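Local coordinates for protein flavodoxin (Aquifex aeolicus, PDB 2ARK) that probably serves as a low-potential electron donor to redox enzymes, carrying its electrons on a bound FMN cofactor, at residues K40-A45 with K72-D77; E48-A53 with D87-C92; W52-A57 with E163-F168; M114-N117 with L121-G124. All coordinates share one frame; numbering follows the deposited sequence.

Overall arrangement
All four contacts tie helices or loops to the central parallel sheet of a flavodoxin fold. Contacts 2 and 3 lie closest together, with centres about 8 Å apart: they share Trp52 and Ala53, and strands 55-61 and 90-97 pair between them. Contact 4 follows one strand further on, its centre about 11 Å from contact 2, where Lys89 and Ala91 bond to Leu121. Contact 1, about 17 Å between centres from contact 4, still touches it through Phe75 against Met114 and Leu115. Contacts 1 and 3 do not touch, their nearest atoms being about 5 Å apart. Contacts 1 and 4 also reach the second subunit of the assembly, whereas contacts 2, 3 and 4 reach the third.

Contact 1 of 4, residues K40-A45 with K72-D77; sequences KHVDEA and KRFFDD
Phe74 extends from helix 69-78 into the turn that follows strand 35-41, where Val42 and Ala45 meet two different parts of its side chain. Near the root, Val42 CG2 lies 3.5 Å from Phe74 CB and approaches the ring obliquely, the two side chains sliding past each other in opposite directions. At the far end, Ala45 CB sits 3.8 Å from Phe74 CE1, and the carbonyl oxygen of Ala45 comes up to the ring edge near its plane, 3.5 Å from the same CE1. Phe74 CB already points toward the turn, and with CG opposite the backbone N (chi1 180°) the ring continues that way to Ala45. No hydrogen bond joins the two segments, so the tight part rests on apolar packing of buried Val42 and Phe74, with Ile10 of strand 5-11 also touching Ala45 and Phe74.

The outer side is looser and polar. Asp43 OD1 and Arg73 NH2 stay 5.4 Å apart, too far for a salt bridge, while Arg73 makes a cation-pi contact with Trp69 of the second subunit. Across the exposed turn, Glu44 OE1 accepts a hydrogen bond from His41 N at 3.1 Å, with an N-H...O angle of 156°. Helix 69-78 packing against the loop at the C-terminal end of strand 35-41 belongs to the three-layer alpha/beta/alpha flavodoxin fold, a parallel sheet with helices on its two faces.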
loop_
_atom_site.group_PDB
_atom_site.type_symbol
_atom_site.label_atom_id
_atom_site.label_comp_id
_atom_site.label_asym_id
_atom_site.label_seq_id
_atom_site.Cartn_x
_atom_site.Cartn_y
_atom_site.Cartn_z
ATOM N N LYS A 40 17.422 18.761 -8.348
ATOM C CA LYS A 40 17.251 18.497 -9.803
ATOM C C LYS A 40 15.829 18.130 -10.196
ATOM O O LYS A 40 15.175 17.415 -9.483
ATOM C CB LYS A 40 18.181 17.376 -10.288
ATOM C CG LYS A 40 19.632 17.457 -9.805
ATOM C CD LYS A 40 20.589 18.049 -10.810
ATOM C CE LYS A 40 22.002 18.174 -10.160
ATOM N NZ LYS A 40 23.222 18.317 -11.097
ATOM N N HIS A 41 15.355 18.631 -11.329
ATOM C CA HIS A 41 14.190 18.054 -11.999
ATOM C C HIS A 41 14.617 16.659 -12.568
ATOM O O HIS A 41 15.785 16.457 -12.933
ATOM C CB HIS A 41 13.678 19.020 -13.090
ATOM C CG HIS A 41 12.508 18.503 -13.868
ATOM N ND1 HIS A 41 11.217 18.536 -13.389
ATOM C CD2 HIS A 41 12.432 17.943 -15.098
ATOM C CE1 HIS A 41 10.398 17.998 -14.279
ATOM N NE2 HIS A 41 11.112 17.625 -15.325
ATOM N N VAL A 42 13.686 15.707 -12.616
ATOM C CA VAL A 42 13.962 14.382 -13.178
ATOM C C VAL A 42 14.661 14.371 -14.573
ATOM O O VAL A 42 15.542 13.532 -14.800
ATOM C CB VAL A 42 12.704 13.462 -13.169
ATOM C CG1 VAL A 42 11.628 13.977 -14.076
ATOM C CG2 VAL A 42 13.066 12.073 -13.578
ATOM N N ASP A 43 14.280 15.286 -15.482
ATOM C CA ASP A 43 14.882 15.374 -16.825
ATOM C C ASP A 43 16.329 15.865 -16.766
ATOM O O ASP A 43 17.088 15.664 -17.712
ATOM C CB ASP A 43 14.168 16.396 -17.714
ATOM C CG ASP A 43 12.719 16.056 -18.017
ATOM O OD1 ASP A 43 12.332 14.859 -18.081
ATOM O OD2 ASP A 43 11.974 17.046 -18.213
ATOM N N GLU A 44 16.681 16.541 -15.677
ATOM C CA GLU A 44 18.013 17.074 -15.423
ATOM C C GLU A 44 18.922 16.022 -14.783
ATOM O O GLU A 44 20.118 16.034 -14.998
ATOM C CB GLU A 44 17.844 18.206 -14.409
ATOM C CG GLU A 44 18.527 19.519 -14.658
ATOM C CD GLU A 44 18.428 20.476 -13.418
ATOM O OE1 GLU A 44 17.376 20.479 -12.688
ATOM O OE2 GLU A 44 19.421 21.239 -13.201
ATOM N N ALA A 45 18.345 15.132 -13.976
ATOM C CA ALA A 45 19.082 14.244 -13.064
ATOM C C ALA A 45 19.853 13.107 -13.726
ATOM O O ALA A 45 19.490 12.638 -14.808
ATOM C CB ALA A 45 18.142 13.679 -12.005
ATOM N N LYS A 72 9.051 7.225 -12.446
ATOM C CA LYS A 72 9.125 5.786 -12.585
ATOM C C LYS A 72 10.142 5.387 -13.660
ATOM O O LYS A 72 10.939 4.456 -13.453
ATOM C CB LYS A 72 7.714 5.224 -12.895
ATOM C CG LYS A 72 7.614 3.720 -12.865
ATOM C CD LYS A 72 7.654 3.134 -11.426
ATOM C CE LYS A 72 8.303 1.739 -11.382
ATOM N NZ LYS A 72 7.643 0.845 -12.373
ATOM N N ARG A 73 10.160 6.097 -14.790
ATOM C CA ARG A 73 11.081 5.743 -15.887
ATOM C C ARG A 73 12.543 5.996 -15.503
ATOM O O ARG A 73 13.437 5.232 -15.866
ATOM C CB ARG A 73 10.713 6.504 -17.151
ATOM C CG ARG A 73 11.614 6.266 -18.378
ATOM C CD ARG A 73 11.847 7.614 -18.968
ATOM N NE ARG A 73 11.270 7.726 -20.263
ATOM C CZ ARG A 73 10.984 8.853 -20.909
ATOM N NH1 ARG A 73 10.479 8.720 -22.120
ATOM N NH2 ARG A 73 11.154 10.080 -20.379
ATOM N N PHE A 74 12.775 7.060 -14.748
ATOM C CA PHE A 74 14.086 7.362 -14.264
ATOM C C PHE A 74 14.641 6.234 -13.372
ATOM O O PHE A 74 15.814 5.812 -13.508
ATOM C CB PHE A 74 14.063 8.696 -13.500
ATOM C CG PHE A 74 15.397 9.088 -12.954
ATOM C CD1 PHE A 74 16.309 9.792 -13.754
ATOM C CD2 PHE A 74 15.758 8.735 -11.659
ATOM C CE1 PHE A 74 17.574 10.144 -13.262
ATOM C CE2 PHE A 74 17.011 9.080 -11.162
ATOM C CZ PHE A 74 17.924 9.785 -11.967
ATOM N N PHE A 75 13.807 5.764 -12.455
ATOM C CA PHE A 75 14.180 4.656 -11.613
ATOM C C PHE A 75 14.329 3.357 -12.372
ATOM O O PHE A 75 15.283 2.642 -12.151
ATOM C CB PHE A 75 13.232 4.541 -10.404
ATOM C CG PHE A 75 13.590 5.488 -9.306
ATOM C CD1 PHE A 75 13.284 6.835 -9.414
ATOM C CD2 PHE A 75 14.295 5.052 -8.201
ATOM C CE1 PHE A 75 13.663 7.738 -8.422
ATOM C CE2 PHE A 75 14.682 5.939 -7.199
ATOM C CZ PHE A 75 14.369 7.283 -7.304
ATOM N N ASP A 76 13.405 3.064 -13.279
ATOM C CA ASP A 76 13.415 1.789 -13.978
ATOM C C ASP A 76 14.582 1.750 -14.909
ATOM O O ASP A 76 15.261 0.741 -14.963
ATOM C CB ASP A 76 12.132 1.537 -14.806
ATOM C CG ASP A 76 10.914 1.213 -13.947
ATOM O OD1 ASP A 76 11.105 0.672 -12.831
ATOM O OD2 ASP A 76 9.764 1.488 -14.407
ATOM N N ASP A 77 14.804 2.842 -15.642
ATOM C CA ASP A 77 15.675 2.803 -16.811
ATOM C C ASP A 77 17.030 3.456 -16.635
ATOM O O ASP A 77 18.019 2.966 -17.180
ATOM C CB ASP A 77 14.974 3.383 -18.050
ATOM C CG ASP A 77 13.840 2.482 -18.583
ATOM O OD1 ASP A 77 13.596 1.356 -18.054
ATOM O OD2 ASP A 77 13.188 2.912 -19.564
#

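Contact 2 of 4, residues E48-A53 with D87-C92; sequences EDVLWA and DGKIAC
Lys89 lays its aliphatic chain against the carbonyl oxygens of Val50 and Ala53, where helix 47-52 gives way to strand 55-61 of the flavodoxin-like alpha/beta fold. The lysine stands just ahead of strand 90-97, and its CB is directed toward the helix end. CD lies 3.6 Å from Val50 O, and CE closes to 3.3 Å from the same oxygen. Within segment 48-53, the closest side-chain atom is Val50 CG1, a looser 4.4 Å from Lys89 CD, so the overlap is chiefly of methylenes with backbone.

Ala53 is the first residue to leave helical backbone angles, and its carbonyl therefore no longer follows the helix. The C-terminal end of a helix carries partial negative charge, which would suit a buried ammonium group. Leu56 and Phe120 also touch the lysine, and Arg180 of the third subunit packs on it.

The chain is extended up to CE and then bends at its last torsion (chi4 -59°), which brings NZ to both oxygens. The bond to Val50 O is weak, at 3.3 Å from Lys89 NZ. The stronger one runs from Lys89 NZ to Ala53 O, at 3.0 Å with a C=O...N angle of 163°.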
loop_
_atom_site.group_PDB
_atom_site.type_symbol
_atom_site.label_atom_id
_atom_site.label_comp_id
_atom_site.label_asym_id
_atom_site.label_seq_id
_atom_site.Cartn_x
_atom_site.Cartn_y
_atom_site.Cartn_z
ATOM N N GLU A 48 24.681 9.573 -11.654
ATOM C CA GLU A 48 25.807 10.054 -10.837
ATOM C C GLU A 48 25.387 10.910 -9.637
ATOM O O GLU A 48 26.044 10.883 -8.598
ATOM C CB GLU A 48 26.831 10.825 -11.695
ATOM C CG GLU A 48 27.743 9.944 -12.561
ATOM C CD GLU A 48 27.063 9.421 -13.836
ATOM O OE1 GLU A 48 26.283 10.177 -14.459
ATOM O OE2 GLU A 48 27.317 8.257 -14.224
ATOM N N ASP A 49 24.297 11.664 -9.791
ATOM C CA ASP A 49 23.670 12.397 -8.685
ATOM C C ASP A 49 23.283 11.480 -7.567
ATOM O O ASP A 49 23.411 11.849 -6.397
ATOM C CB ASP A 49 22.407 13.128 -9.150
ATOM C CG ASP A 49 22.720 14.301 -10.046
ATOM O OD1 ASP A 49 23.769 14.935 -9.775
ATOM O OD2 ASP A 49 21.948 14.565 -11.015
ATOM N N VAL A 50 22.806 10.288 -7.936
ATOM C CA VAL A 50 22.254 9.331 -6.984
ATOM C C VAL A 50 23.404 8.647 -6.272
ATOM O O VAL A 50 23.396 8.503 -5.043
ATOM C CB VAL A 50 21.262 8.322 -7.688
ATOM C CG1 VAL A 50 20.912 7.149 -6.786
ATOM C CG2 VAL A 50 19.983 9.058 -8.139
ATOM N N LEU A 51 24.411 8.272 -7.045
ATOM C CA LEU A 51 25.672 7.761 -6.504
ATOM C C LEU A 51 26.352 8.728 -5.526
ATOM O O LEU A 51 26.968 8.319 -4.551
ATOM C CB LEU A 51 26.623 7.447 -7.655
ATOM C CG LEU A 51 26.271 6.208 -8.462
ATOM C CD1 LEU A 51 27.027 6.229 -9.798
ATOM C CD2 LEU A 51 26.605 4.954 -7.639
ATOM N N TRP A 52 26.247 10.016 -5.813
ATOM C CA TRP A 52 26.779 11.051 -4.952
ATOM C C TRP A 52 25.993 11.139 -3.640
ATOM O O TRP A 52 26.593 11.322 -2.591
ATOM C CB TRP A 52 26.763 12.368 -5.733
ATOM C CG TRP A 52 27.106 13.576 -4.961
ATOM C CD1 TRP A 52 28.363 14.093 -4.760
ATOM C CD2 TRP A 52 26.186 14.455 -4.280
ATOM N NE1 TRP A 52 28.275 15.239 -3.997
ATOM C CE2 TRP A 52 26.956 15.483 -3.689
ATOM C CE3 TRP A 52 24.784 14.480 -4.128
ATOM C CZ2 TRP A 52 26.370 16.531 -2.945
ATOM C CZ3 TRP A 52 24.205 15.523 -3.398
ATOM C CH2 TRP A 52 24.996 16.527 -2.811
ATOM N N ALA A 53 24.672 10.967 -3.688
ATOM C CA ALA A 53 23.781 11.209 -2.536
ATOM C C ALA A 53 23.916 10.221 -1.375
ATOM O O ALA A 53 24.002 9.005 -1.582
ATOM C CB ALA A 53 22.330 11.258 -2.991
ATOM N N ASP A 87 22.554 -0.219 -2.158
ATOM C CA ASP A 87 21.771 -0.447 -0.942
ATOM C C ASP A 87 22.216 0.438 0.202
ATOM O O ASP A 87 23.395 0.751 0.319
ATOM C CB ASP A 87 21.902 -1.891 -0.485
ATOM C CG ASP A 87 21.361 -2.899 -1.497
ATOM O OD1 ASP A 87 21.829 -2.911 -2.657
ATOM O OD2 ASP A 87 20.482 -3.696 -1.112
ATOM N N GLY A 88 21.267 0.834 1.051
ATOM C CA GLY A 88 21.603 1.562 2.275
ATOM C C GLY A 88 21.709 3.073 2.132
ATOM O O GLY A 88 22.176 3.748 3.049
ATOM N N LYS A 89 21.298 3.611 0.984
ATOM C CA LYS A 89 21.046 5.043 0.893
ATOM C C LYS A 89 19.802 5.291 1.699
ATOM O O LYS A 89 19.012 4.366 1.899
ATOM C CB LYS A 89 20.888 5.528 -0.554
ATOM C CG LYS A 89 22.216 5.743 -1.225
ATOM C CD LYS A 89 22.085 6.077 -2.692
ATOM C CE LYS A 89 23.371 5.676 -3.402
ATOM N NZ LYS A 89 24.547 6.373 -2.832
ATOM N N ILE A 90 19.656 6.522 2.188
ATOM C CA ILE A 90 18.525 6.936 3.001
ATOM C C ILE A 90 17.641 7.811 2.126
ATOM O O ILE A 90 18.151 8.701 1.435
ATOM C CB ILE A 90 19.002 7.698 4.266
ATOM C CG1 ILE A 90 19.840 6.757 5.146
ATOM C CG2 ILE A 90 17.823 8.254 5.049
ATOM C CD1 ILE A 90 20.620 7.422 6.234
ATOM N N ALA A 91 16.329 7.536 2.123
ATOM C CA ALA A 91 15.383 8.228 1.237
ATOM C C ALA A 91 14.024 8.459 1.881
ATOM O O ALA A 91 13.646 7.759 2.814
ATOM C CB ALA A 91 15.210 7.469 -0.073
ATOM N N CYS A 92 13.322 9.478 1.380
ATOM C CA CYS A 92 11.922 9.803 1.717
ATOM C C CYS A 92 11.230 10.345 0.452
ATOM O O CYS A 92 11.860 10.401 -0.608
ATOM C CB CYS A 92 11.885 10.834 2.831
ATOM S SG CYS A 92 12.816 12.356 2.433
#

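Contact 3 of 4, residues W52-A57 with E163-F168; sequences WADGLA and EWVAIF
Val165 of helix 148-168 places its two methyl groups against Asp54 and Gly55, at the start of strand 55-61. The apolar part of the contact is shared unevenly between the methyls. Val165 CG1 packs chiefly on Asp54 CB at 3.8 Å, the two side chains crossing at about a right angle. Val165 CG2 lies over backbone, 3.7 Å from Gly55 N and 3.8 Å from Gly55 CA, and also comes within 4.0 Å of Asp54 CB. Val165 CG1 stands opposite its own N (chi1 164°) and CG2 beside that N, so one methyl faces mainly Asp54 and the other mainly Gly55. Gly55 has no side chain, and Val165 CG2 rests directly on its backbone. The CA atoms of Gly55 and Val165 come within 6.2 Å.

Polar interactions take no part across the interface, where no hydrogen bond forms. Asp54 directs its carboxylate to another partner: OD2 accepts a hydrogen bond from Lys6 N of strand 5-11. The carboxylate is thus paired with strand 5-11, while CB packs on the valine.

Around this packing, strand 55-61 runs between strands 5-11 and 90-97, bonding through Gly55 to Lys6 and Leu8 and through Leu56 to Ile90. Helix 148-168 covers the sheet here; flanking Val165 in the helix are Trp164, set edge-to-face with Phe123 of strand 121-128, and Ile167, which packs on helix 175-181.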
loop_
_atom_site.group_PDB
_atom_site.type_symbol
_atom_site.label_atom_id
_atom_site.label_comp_id
_atom_site.label_asym_id
_atom_site.label_seq_id
_atom_site.Cartn_x
_atom_site.Cartn_y
_atom_site.Cartn_z
ATOM N N TRP A 52 26.247 10.016 -5.813
ATOM C CA TRP A 52 26.779 11.051 -4.952
ATOM C C TRP A 52 25.993 11.139 -3.640
ATOM O O TRP A 52 26.593 11.322 -2.591
ATOM C CB TRP A 52 26.763 12.368 -5.733
ATOM C CG TRP A 52 27.106 13.576 -4.961
ATOM C CD1 TRP A 52 28.363 14.093 -4.760
ATOM C CD2 TRP A 52 26.186 14.455 -4.280
ATOM N NE1 TRP A 52 28.275 15.239 -3.997
ATOM C CE2 TRP A 52 26.956 15.483 -3.689
ATOM C CE3 TRP A 52 24.784 14.480 -4.128
ATOM C CZ2 TRP A 52 26.370 16.531 -2.945
ATOM C CZ3 TRP A 52 24.205 15.523 -3.398
ATOM C CH2 TRP A 52 24.996 16.527 -2.811
ATOM N N ALA A 53 24.672 10.967 -3.688
ATOM C CA ALA A 53 23.781 11.209 -2.536
ATOM C C ALA A 53 23.916 10.221 -1.375
ATOM O O ALA A 53 24.002 9.005 -1.582
ATOM C CB ALA A 53 22.330 11.258 -2.991
ATOM N N ASP A 54 23.922 10.741 -0.149
ATOM C CA ASP A 54 23.761 9.887 1.034
ATOM C C ASP A 54 22.286 9.666 1.298
ATOM O O ASP A 54 21.882 8.578 1.678
ATOM C CB ASP A 54 24.424 10.517 2.266
ATOM C CG ASP A 54 25.923 10.611 2.119
ATOM O OD1 ASP A 54 26.511 9.593 1.706
ATOM O OD2 ASP A 54 26.518 11.681 2.405
ATOM N N GLY A 55 21.506 10.733 1.102
ATOM C CA GLY A 55 20.080 10.767 1.318
ATOM C C GLY A 55 19.392 11.391 0.123
ATOM O O GLY A 55 19.961 12.266 -0.534
ATOM N N LEU A 56 18.183 10.895 -0.165
ATOM C CA LEU A 56 17.342 11.351 -1.282
ATOM C C LEU A 56 15.942 11.734 -0.822
ATOM O O LEU A 56 15.324 10.995 -0.053
ATOM C CB LEU A 56 17.156 10.242 -2.328
ATOM C CG LEU A 56 18.360 9.762 -3.116
ATOM C CD1 LEU A 56 19.149 8.722 -2.265
ATOM C CD2 LEU A 56 17.867 9.173 -4.417
ATOM N N ALA A 57 15.436 12.871 -1.307
ATOM C CA ALA A 57 14.003 13.153 -1.241
ATOM C C ALA A 57 13.476 13.095 -2.663
ATOM O O ALA A 57 14.025 13.706 -3.560
ATOM C CB ALA A 57 13.734 14.516 -0.590
ATOM N N GLU A 163 19.367 15.356 8.922
ATOM C CA GLU A 163 19.625 14.845 10.261
ATOM C C GLU A 163 19.880 13.338 10.287
ATOM O O GLU A 163 20.776 12.895 10.974
ATOM C CB GLU A 163 18.472 15.221 11.174
ATOM C CG GLU A 163 18.461 16.712 11.541
ATOM C CD GLU A 163 17.158 17.158 12.248
ATOM O OE1 GLU A 163 16.125 16.447 12.106
ATOM O OE2 GLU A 163 17.171 18.227 12.919
ATOM N N TRP A 164 19.116 12.546 9.527
ATOM C CA TRP A 164 19.368 11.097 9.483
ATOM C C TRP A 164 20.701 10.806 8.773
ATOM O O TRP A 164 21.461 9.922 9.186
ATOM C CB TRP A 164 18.237 10.326 8.786
ATOM C CG TRP A 164 16.905 10.243 9.508
ATOM C CD1 TRP A 164 15.703 10.138 8.917
ATOM C CD2 TRP A 164 16.652 10.243 10.931
ATOM N NE1 TRP A 164 14.700 10.074 9.856
ATOM C CE2 TRP A 164 15.247 10.128 11.101
ATOM C CE3 TRP A 164 17.466 10.336 12.072
ATOM C CZ2 TRP A 164 14.628 10.112 12.356
ATOM C CZ3 TRP A 164 16.856 10.313 13.337
ATOM C CH2 TRP A 164 15.438 10.198 13.458
ATOM N N VAL A 165 20.972 11.550 7.699
ATOM C CA VAL A 165 22.285 11.480 7.042
ATOM C C VAL A 165 23.415 11.798 8.017
ATOM O O VAL A 165 24.396 11.085 8.068
ATOM C CB VAL A 165 22.367 12.396 5.813
ATOM C CG1 VAL A 165 23.841 12.614 5.377
ATOM C CG2 VAL A 165 21.506 11.837 4.672
ATOM N N ALA A 166 23.242 12.850 8.806
ATOM C CA ALA A 166 24.225 13.315 9.785
ATOM C C ALA A 166 24.466 12.313 10.906
ATOM O O ALA A 166 25.602 12.163 11.386
ATOM C CB ALA A 166 23.770 14.643 10.376
ATOM N N ILE A 167 23.393 11.663 11.347
ATOM C CA ILE A 167 23.454 10.684 12.439
ATOM C C ILE A 167 24.084 9.388 11.962
ATOM O O ILE A 167 25.085 8.938 12.519
ATOM C CB ILE A 167 22.046 10.424 13.056
ATOM C CG1 ILE A 167 21.615 11.637 13.879
ATOM C CG2 ILE A 167 22.028 9.174 13.938
ATOM C CD1 ILE A 167 20.135 11.621 14.243
ATOM N N PHE A 168 23.512 8.830 10.903
ATOM C CA PHE A 168 23.830 7.493 10.442
ATOM C C PHE A 168 24.988 7.370 9.471
ATOM O O PHE A 168 25.611 6.318 9.432
ATOM C CB PHE A 168 22.570 6.835 9.863
ATOM C CG PHE A 168 21.445 6.759 10.849
ATOM C CD1 PHE A 168 20.225 7.377 10.582
ATOM C CD2 PHE A 168 21.626 6.102 12.084
ATOM C CE1 PHE A 168 19.181 7.321 11.508
ATOM C CE2 PHE A 168 20.606 6.044 13.017
ATOM C CZ PHE A 168 19.373 6.662 12.733
#

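Contact 4 of 4, residues M114-N117 with L121-G124; sequences MLMN and LVFG
Leu115 is the first residue of 114-117 to touch the strand: its CB lies 3.8 Å from Val122 CG1. The contact is made at the root of the leucine, whose side chain also reaches Phe75 of helix 69-78 and Ala91 of strand 90-97.

Selenomethionine Met116 follows and brings the greater part of the helix side. Its CG lies 3.6 Å from Val122 CG2 and 3.9 Å from Val122 CG1, so this methylene meets both arms of the valine fork, while SE adds a contact of 3.9 Å to Val122 CG2. The two side chains cross at about a right angle. The Met116 chain is extended from CA to SE and then bends at its last torsion (chi3 -70°), which turns CE aside. Val122 fills the meeting point: CG1 lies between Leu115 and Met116, and CG2 rests on Met116 alone of the two. No hydrogen bond crosses the contact.

Asn117 comes next, its ND2 bonding to Tyr137 OH of the third subunit, and Val122 packs on Val122 of that same subunit. The contact closes the beta-alpha-beta unit of strand 90-97, helix 104-117 and strand 121-128: the helix packs back on the strand it leads into, and that strand pairs in parallel with 90-97, while helix 69-78 meets helix 104-117 through Phe75.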
loop_
_atom_site.group_PDB
_atom_site.type_symbol
_atom_site.label_atom_id
_atom_site.label_comp_id
_atom_site.label_asym_id
_atom_site.label_seq_id
_atom_site.Cartn_x
_atom_site.Cartn_y
_atom_site.Cartn_z
HETATM N N MSE A 114 9.144 2.039 -4.308
HETATM C CA MSE A 114 10.118 2.076 -5.359
HETATM C C MSE A 114 11.526 2.225 -4.754
HETATM O O MSE A 114 12.455 1.515 -5.134
HETATM C CB MSE A 114 9.756 3.257 -6.245
HETATM C CG MSE A 114 10.399 3.282 -7.565
HETATM SE SE MSE A 114 9.872 4.906 -8.570
HETATM C CE MSE A 114 10.408 6.446 -7.269
ATOM N N LEU A 115 11.659 3.128 -3.794
ATOM C CA LEU A 115 12.902 3.349 -3.103
ATOM C C LEU A 115 13.333 2.126 -2.319
ATOM O O LEU A 115 14.526 1.787 -2.312
ATOM C CB LEU A 115 12.817 4.573 -2.174
ATOM C CG LEU A 115 12.587 5.902 -2.893
ATOM C CD1 LEU A 115 12.011 6.937 -1.921
ATOM C CD2 LEU A 115 13.820 6.443 -3.581
HETATM N N MSE A 116 12.385 1.453 -1.665
HETATM C CA MSE A 116 12.723 0.259 -0.904
HETATM C C MSE A 116 13.246 -0.829 -1.782
HETATM O O MSE A 116 14.092 -1.634 -1.368
HETATM C CB MSE A 116 11.551 -0.250 -0.099
HETATM C CG MSE A 116 11.391 0.542 1.153
HETATM SE SE MSE A 116 10.010 -0.201 2.337
HETATM C CE MSE A 116 8.335 0.251 1.198
ATOM N N ASN A 117 12.758 -0.844 -3.011
ATOM C CA ASN A 117 13.138 -1.886 -3.932
ATOM C C ASN A 117 14.633 -1.830 -4.222
ATOM O O ASN A 117 15.248 -2.854 -4.481
ATOM C CB ASN A 117 12.321 -1.760 -5.212
ATOM C CG ASN A 117 12.275 -3.030 -5.992
ATOM O OD1 ASN A 117 13.167 -3.305 -6.794
ATOM N ND2 ASN A 117 11.209 -3.811 -5.793
ATOM N N LEU A 121 17.048 2.590 2.903
ATOM C CA LEU A 121 16.373 2.750 4.188
ATOM C C LEU A 121 15.462 3.969 4.018
ATOM O O LEU A 121 15.964 5.078 3.739
ATOM C CB LEU A 121 17.383 3.029 5.302
ATOM C CG LEU A 121 18.315 2.042 6.023
ATOM C CD1 LEU A 121 17.563 1.327 7.120
ATOM C CD2 LEU A 121 19.042 1.027 5.110
ATOM N N VAL A 122 14.143 3.772 4.159
ATOM C CA VAL A 122 13.162 4.849 3.981
ATOM C C VAL A 122 12.400 5.209 5.259
ATOM O O VAL A 122 12.293 4.427 6.204
ATOM C CB VAL A 122 12.181 4.538 2.820
ATOM C CG1 VAL A 122 12.965 4.103 1.550
ATOM C CG2 VAL A 122 11.181 3.448 3.229
ATOM N N PHE A 123 11.867 6.416 5.281
ATOM C CA PHE A 123 11.252 6.943 6.493
ATOM C C PHE A 123 10.208 8.036 6.121
ATOM O O PHE A 123 10.221 8.590 5.008
ATOM C CB PHE A 123 12.354 7.535 7.415
ATOM C CG PHE A 123 12.978 8.776 6.856
ATOM C CD1 PHE A 123 14.005 8.701 5.910
ATOM C CD2 PHE A 123 12.507 10.036 7.216
ATOM C CE1 PHE A 123 14.575 9.877 5.374
ATOM C CE2 PHE A 123 13.068 11.197 6.668
ATOM C CZ PHE A 123 14.078 11.108 5.739
ATOM N N GLY A 124 9.331 8.316 7.079
ATOM C CA GLY A 124 8.488 9.513 7.102
ATOM C C GLY A 124 8.776 10.246 8.410
ATOM O O GLY A 124 9.695 9.863 9.152
#